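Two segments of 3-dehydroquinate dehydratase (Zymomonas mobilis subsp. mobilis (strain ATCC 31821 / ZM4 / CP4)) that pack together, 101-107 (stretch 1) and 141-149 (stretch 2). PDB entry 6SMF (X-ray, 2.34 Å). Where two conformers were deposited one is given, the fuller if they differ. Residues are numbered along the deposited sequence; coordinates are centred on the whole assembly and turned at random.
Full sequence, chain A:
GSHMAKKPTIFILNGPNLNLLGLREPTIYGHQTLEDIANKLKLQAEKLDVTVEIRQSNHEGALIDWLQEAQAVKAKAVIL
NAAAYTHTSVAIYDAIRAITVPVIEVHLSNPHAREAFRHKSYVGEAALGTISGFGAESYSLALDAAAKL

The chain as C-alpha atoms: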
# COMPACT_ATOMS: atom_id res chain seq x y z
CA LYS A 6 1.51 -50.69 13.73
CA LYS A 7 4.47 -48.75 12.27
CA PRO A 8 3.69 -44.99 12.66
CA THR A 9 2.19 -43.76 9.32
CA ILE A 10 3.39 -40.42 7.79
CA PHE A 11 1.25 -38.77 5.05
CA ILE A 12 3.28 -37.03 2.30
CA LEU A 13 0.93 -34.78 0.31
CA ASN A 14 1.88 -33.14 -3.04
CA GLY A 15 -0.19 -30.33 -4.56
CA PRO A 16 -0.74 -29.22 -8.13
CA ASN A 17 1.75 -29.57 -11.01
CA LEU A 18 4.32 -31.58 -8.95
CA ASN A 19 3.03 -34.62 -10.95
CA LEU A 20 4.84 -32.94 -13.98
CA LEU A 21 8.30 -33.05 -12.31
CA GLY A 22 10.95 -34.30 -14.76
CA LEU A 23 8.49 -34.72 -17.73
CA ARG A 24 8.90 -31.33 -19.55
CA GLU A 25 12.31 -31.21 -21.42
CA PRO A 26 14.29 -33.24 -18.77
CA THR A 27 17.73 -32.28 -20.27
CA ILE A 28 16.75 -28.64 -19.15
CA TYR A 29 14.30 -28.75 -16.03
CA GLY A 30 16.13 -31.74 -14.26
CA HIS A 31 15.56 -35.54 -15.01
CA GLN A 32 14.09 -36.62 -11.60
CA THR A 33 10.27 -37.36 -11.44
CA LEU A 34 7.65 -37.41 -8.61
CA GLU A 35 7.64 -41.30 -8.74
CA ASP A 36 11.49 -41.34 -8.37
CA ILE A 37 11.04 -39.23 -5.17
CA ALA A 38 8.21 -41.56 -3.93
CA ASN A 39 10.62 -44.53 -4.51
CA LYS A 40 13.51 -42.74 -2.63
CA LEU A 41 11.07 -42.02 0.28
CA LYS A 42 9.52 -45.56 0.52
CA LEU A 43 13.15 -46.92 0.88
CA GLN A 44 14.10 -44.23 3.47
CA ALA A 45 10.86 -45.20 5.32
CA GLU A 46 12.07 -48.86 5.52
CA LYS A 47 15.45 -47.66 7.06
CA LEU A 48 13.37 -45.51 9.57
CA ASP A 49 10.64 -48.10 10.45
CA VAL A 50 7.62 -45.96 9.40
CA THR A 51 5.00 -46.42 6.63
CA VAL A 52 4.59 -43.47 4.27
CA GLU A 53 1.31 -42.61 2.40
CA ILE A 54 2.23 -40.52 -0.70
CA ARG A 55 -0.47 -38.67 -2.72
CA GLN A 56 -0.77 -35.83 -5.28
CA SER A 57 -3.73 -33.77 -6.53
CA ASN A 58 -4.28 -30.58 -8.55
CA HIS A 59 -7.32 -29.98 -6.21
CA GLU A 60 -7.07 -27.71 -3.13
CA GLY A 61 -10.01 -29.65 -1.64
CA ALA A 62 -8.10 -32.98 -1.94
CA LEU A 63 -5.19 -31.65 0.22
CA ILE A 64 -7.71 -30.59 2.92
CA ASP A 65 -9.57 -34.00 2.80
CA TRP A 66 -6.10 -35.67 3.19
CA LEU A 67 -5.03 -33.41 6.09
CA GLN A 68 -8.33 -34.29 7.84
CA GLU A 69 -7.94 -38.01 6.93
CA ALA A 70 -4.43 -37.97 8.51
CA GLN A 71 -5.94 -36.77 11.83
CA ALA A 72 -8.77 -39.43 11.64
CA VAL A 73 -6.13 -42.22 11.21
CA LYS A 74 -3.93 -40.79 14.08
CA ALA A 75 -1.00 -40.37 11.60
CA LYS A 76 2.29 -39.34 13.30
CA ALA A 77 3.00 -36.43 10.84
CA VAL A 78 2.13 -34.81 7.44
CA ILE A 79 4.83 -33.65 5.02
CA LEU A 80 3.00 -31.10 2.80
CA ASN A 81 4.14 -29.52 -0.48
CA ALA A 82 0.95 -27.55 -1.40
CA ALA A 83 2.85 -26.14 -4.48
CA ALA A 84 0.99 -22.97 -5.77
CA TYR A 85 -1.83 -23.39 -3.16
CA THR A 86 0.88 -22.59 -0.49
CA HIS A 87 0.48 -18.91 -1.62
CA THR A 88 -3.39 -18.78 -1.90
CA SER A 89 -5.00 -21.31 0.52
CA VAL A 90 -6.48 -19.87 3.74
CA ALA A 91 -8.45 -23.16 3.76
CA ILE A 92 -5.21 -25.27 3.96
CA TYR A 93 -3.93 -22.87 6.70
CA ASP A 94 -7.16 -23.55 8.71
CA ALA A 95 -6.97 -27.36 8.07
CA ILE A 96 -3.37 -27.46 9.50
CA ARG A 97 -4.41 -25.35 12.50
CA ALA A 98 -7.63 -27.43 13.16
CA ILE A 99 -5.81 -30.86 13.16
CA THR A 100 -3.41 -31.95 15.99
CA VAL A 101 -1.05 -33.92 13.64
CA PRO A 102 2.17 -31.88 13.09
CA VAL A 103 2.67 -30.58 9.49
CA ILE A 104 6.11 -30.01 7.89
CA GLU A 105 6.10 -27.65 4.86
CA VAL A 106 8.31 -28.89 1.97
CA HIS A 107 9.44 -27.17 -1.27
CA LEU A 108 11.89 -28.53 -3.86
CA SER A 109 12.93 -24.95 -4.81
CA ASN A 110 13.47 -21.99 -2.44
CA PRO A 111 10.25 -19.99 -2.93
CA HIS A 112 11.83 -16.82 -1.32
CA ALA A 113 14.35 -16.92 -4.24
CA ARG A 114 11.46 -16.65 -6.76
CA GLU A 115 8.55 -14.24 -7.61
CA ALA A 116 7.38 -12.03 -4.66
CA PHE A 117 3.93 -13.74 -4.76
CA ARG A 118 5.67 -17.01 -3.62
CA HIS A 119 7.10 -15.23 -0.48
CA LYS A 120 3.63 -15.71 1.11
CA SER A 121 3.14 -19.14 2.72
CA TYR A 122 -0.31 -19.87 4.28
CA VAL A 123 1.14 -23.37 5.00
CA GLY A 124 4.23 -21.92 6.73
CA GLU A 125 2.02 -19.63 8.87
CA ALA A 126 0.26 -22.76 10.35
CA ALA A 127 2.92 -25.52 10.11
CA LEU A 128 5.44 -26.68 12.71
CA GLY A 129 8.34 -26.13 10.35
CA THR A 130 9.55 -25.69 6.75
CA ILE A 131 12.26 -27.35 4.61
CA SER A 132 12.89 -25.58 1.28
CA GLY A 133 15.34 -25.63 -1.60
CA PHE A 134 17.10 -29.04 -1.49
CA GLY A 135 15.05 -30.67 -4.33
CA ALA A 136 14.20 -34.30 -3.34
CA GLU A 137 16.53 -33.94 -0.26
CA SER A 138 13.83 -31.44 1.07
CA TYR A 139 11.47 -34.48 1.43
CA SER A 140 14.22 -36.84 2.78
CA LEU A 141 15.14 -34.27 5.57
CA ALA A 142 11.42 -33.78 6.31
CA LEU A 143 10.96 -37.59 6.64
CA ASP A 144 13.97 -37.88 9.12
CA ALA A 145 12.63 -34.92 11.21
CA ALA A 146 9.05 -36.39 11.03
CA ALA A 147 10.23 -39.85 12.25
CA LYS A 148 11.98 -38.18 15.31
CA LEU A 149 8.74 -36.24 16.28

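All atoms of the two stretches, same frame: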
# COMPACT_ATOMS: atom_id res chain seq x y z
N VAL A 101 -2.22 -33.29 14.32
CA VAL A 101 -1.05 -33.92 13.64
C VAL A 101 -0.10 -32.80 13.21
O VAL A 101 -0.52 -31.93 12.45
CB VAL A 101 -1.51 -34.72 12.41
CG1 VAL A 101 -0.33 -35.36 11.68
CG2 VAL A 101 -2.55 -35.76 12.78
N PRO A 102 1.19 -32.84 13.60
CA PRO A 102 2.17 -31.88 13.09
C PRO A 102 2.31 -31.94 11.56
O PRO A 102 2.29 -33.01 11.00
CB PRO A 102 3.52 -32.26 13.71
CG PRO A 102 3.24 -33.41 14.68
CD PRO A 102 1.80 -33.86 14.47
N VAL A 103 2.44 -30.76 10.94
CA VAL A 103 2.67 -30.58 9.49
C VAL A 103 4.05 -29.95 9.28
O VAL A 103 4.38 -28.94 9.94
CB VAL A 103 1.55 -29.75 8.86
CG1 VAL A 103 1.77 -29.57 7.36
CG2 VAL A 103 0.19 -30.34 9.15
N ILE A 104 4.83 -30.57 8.41
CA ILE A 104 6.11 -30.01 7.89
C ILE A 104 5.90 -29.53 6.45
O ILE A 104 5.48 -30.35 5.57
CB ILE A 104 7.21 -31.06 7.99
CG1 ILE A 104 7.43 -31.47 9.43
CG2 ILE A 104 8.48 -30.54 7.34
CD1 ILE A 104 8.23 -32.73 9.57
N GLU A 105 6.15 -28.24 6.22
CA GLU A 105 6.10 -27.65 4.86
C GLU A 105 7.36 -28.09 4.13
O GLU A 105 8.44 -28.00 4.71
CB GLU A 105 6.06 -26.13 4.95
CG GLU A 105 5.74 -25.46 3.64
CD GLU A 105 5.73 -23.93 3.71
OE1 GLU A 105 6.11 -23.33 4.80
OE2 GLU A 105 5.34 -23.33 2.66
N VAL A 106 7.20 -28.52 2.88
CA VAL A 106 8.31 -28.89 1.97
C VAL A 106 8.16 -28.17 0.63
O VAL A 106 7.06 -28.09 0.10
CB VAL A 106 8.37 -30.41 1.82
CG1 VAL A 106 9.05 -30.82 0.56
CG2 VAL A 106 9.07 -31.00 3.01
N HIS A 107 9.28 -27.65 0.12
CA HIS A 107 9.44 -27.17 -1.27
C HIS A 107 10.76 -27.73 -1.82
O HIS A 107 11.79 -27.69 -1.11
CB HIS A 107 9.41 -25.63 -1.38
CG HIS A 107 8.24 -25.03 -0.68
ND1 HIS A 107 6.96 -25.14 -1.16
CD2 HIS A 107 8.17 -24.34 0.48
CE1 HIS A 107 6.16 -24.49 -0.35
NE2 HIS A 107 6.88 -24.01 0.68
N LEU A 141 14.90 -34.99 4.29
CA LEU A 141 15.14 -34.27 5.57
C LEU A 141 13.86 -34.19 6.40
O LEU A 141 13.89 -34.40 7.65
CB LEU A 141 15.63 -32.86 5.28
CG LEU A 141 17.06 -32.74 4.75
CD1 LEU A 141 17.25 -31.40 4.05
CD2 LEU A 141 18.05 -32.86 5.89
N ALA A 142 12.77 -33.88 5.72
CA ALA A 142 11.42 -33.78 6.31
C ALA A 142 11.06 -35.15 6.90
O ALA A 142 10.59 -35.20 8.04
CB ALA A 142 10.45 -33.31 5.24
N LEU A 143 11.34 -36.23 6.19
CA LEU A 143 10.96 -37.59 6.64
C LEU A 143 11.80 -37.98 7.87
O LEU A 143 11.20 -38.59 8.80
CB LEU A 143 11.06 -38.59 5.48
CG LEU A 143 10.64 -40.03 5.82
CD1 LEU A 143 9.30 -40.11 6.55
CD2 LEU A 143 10.60 -40.89 4.56
N ASP A 144 13.11 -37.64 7.93
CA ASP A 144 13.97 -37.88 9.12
C ASP A 144 13.38 -37.09 10.31
O ASP A 144 13.18 -37.65 11.37
CB ASP A 144 15.44 -37.47 8.94
CG ASP A 144 16.39 -38.43 8.23
OD1 ASP A 144 16.44 -39.64 8.58
OD2 ASP A 144 17.15 -37.95 7.35
N ALA A 145 13.09 -35.81 10.11
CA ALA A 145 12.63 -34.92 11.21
C ALA A 145 11.29 -35.44 11.77
O ALA A 145 11.06 -35.38 13.03
CB ALA A 145 12.55 -33.53 10.66
N ALA A 146 10.44 -35.90 10.83
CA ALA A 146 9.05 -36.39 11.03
C ALA A 146 9.07 -37.70 11.81
O ALA A 146 8.17 -37.90 12.67
CB ALA A 146 8.41 -36.54 9.68
N ALA A 147 10.02 -38.58 11.51
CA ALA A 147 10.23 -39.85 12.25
C ALA A 147 10.62 -39.54 13.70
O ALA A 147 10.14 -40.30 14.57
CB ALA A 147 11.28 -40.69 11.55
N LYS A 148 11.43 -38.50 13.96
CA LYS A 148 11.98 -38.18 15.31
C LYS A 148 10.95 -37.38 16.12
O LYS A 148 11.31 -37.01 17.23
CB LYS A 148 13.30 -37.39 15.23
CG LYS A 148 14.51 -38.11 14.64
CD LYS A 148 15.71 -37.19 14.45
CE LYS A 148 16.99 -37.95 14.11
NZ LYS A 148 17.98 -37.07 13.44
N LEU A 149 9.72 -37.16 15.63
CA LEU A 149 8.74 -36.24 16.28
C LEU A 149 8.02 -36.99 17.40
O LEU A 149 6.80 -37.18 17.31
CB LEU A 149 7.70 -35.70 15.28
CG LEU A 149 8.13 -34.45 14.52
CD1 LEU A 149 7.00 -33.95 13.65
CD2 LEU A 149 8.58 -33.35 15.48
OXT LEU A 149 8.68 -37.40 18.36

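The helix of stretch 2 lies against the strand of stretch 1 almost antiparallel, at 170° between their N-to-C directions, with the axes 9.6 Å apart at closest approach. No hydrogen bond crosses the contact. What holds it is apolar packing, and the rule is simple: the strand offers every second side chain, and stretch 2 meets that row mostly with alanine.

Leu 141 opens the stretch with its CA-to-CB bond pointing sideways, and it makes no contact with the strand. The next residue carries the centre. Ala 142 points toward the strand, and its CA sits 6.7 Å from the CA of Ile 104, the nearest such pair across the two stretches. Its methyl serves two neighbours of the strand row: CB lies 3.5 Å from CG2 of Val 106 and 4.0 Å from CG2 of Ile 104. The carbonyl of the same residue is also covered, since Ala 142 O lies 3.7 Å from Ile 104 CD1. That oxygen is not left unpaired, because it accepts the helical hydrogen bond from Ala 146 N at 2.9 Å; the isoleucine methyl therefore packs on a backbone group already satisfied within the helix.

Leu 143 points away and Asp 144 is out of reach, so neither takes part. Ala 145 comes round toward the strand again but stays peripheral, its CB 4.5 Å from Ile 104 CD1. Ala 146, one turn after Ala 142, points sideways, yet its CB still reaches 3.8 Å from Ile 104 CD1. The isoleucine, with chi1 m and chi2 t, thus spans a helical turn: CG2 is nearer the Ala 142 CB and CD1 the Ala 146 CB, while CD1 also rests on Ala 142 O.

Ala 147 and Lys 148 are out of reach. The chain closes with Leu 149, whose backbone N keeps a weak hydrogen bond of 3.4 Å to Ala 146 O. Its side chain points toward stretch 1 and places CD1 3.9 Å from Pro 102 CB and 4.4 Å from Ile 104 CD1. Here a longer side chain does the work, covering the partly exposed proline just before the strand.

The strand's alternation completes the pattern. Within it, Ile 104 and Val 106 point toward stretch 2, while Val 103 and Glu 105 point away; Pro 102, in the loop just before, also points toward stretch 2. His 107 NE2 donates to Glu 105 OE2 at 2.6 Å, away from stretch 2; the side chains that touch stretch 2 are all apolar.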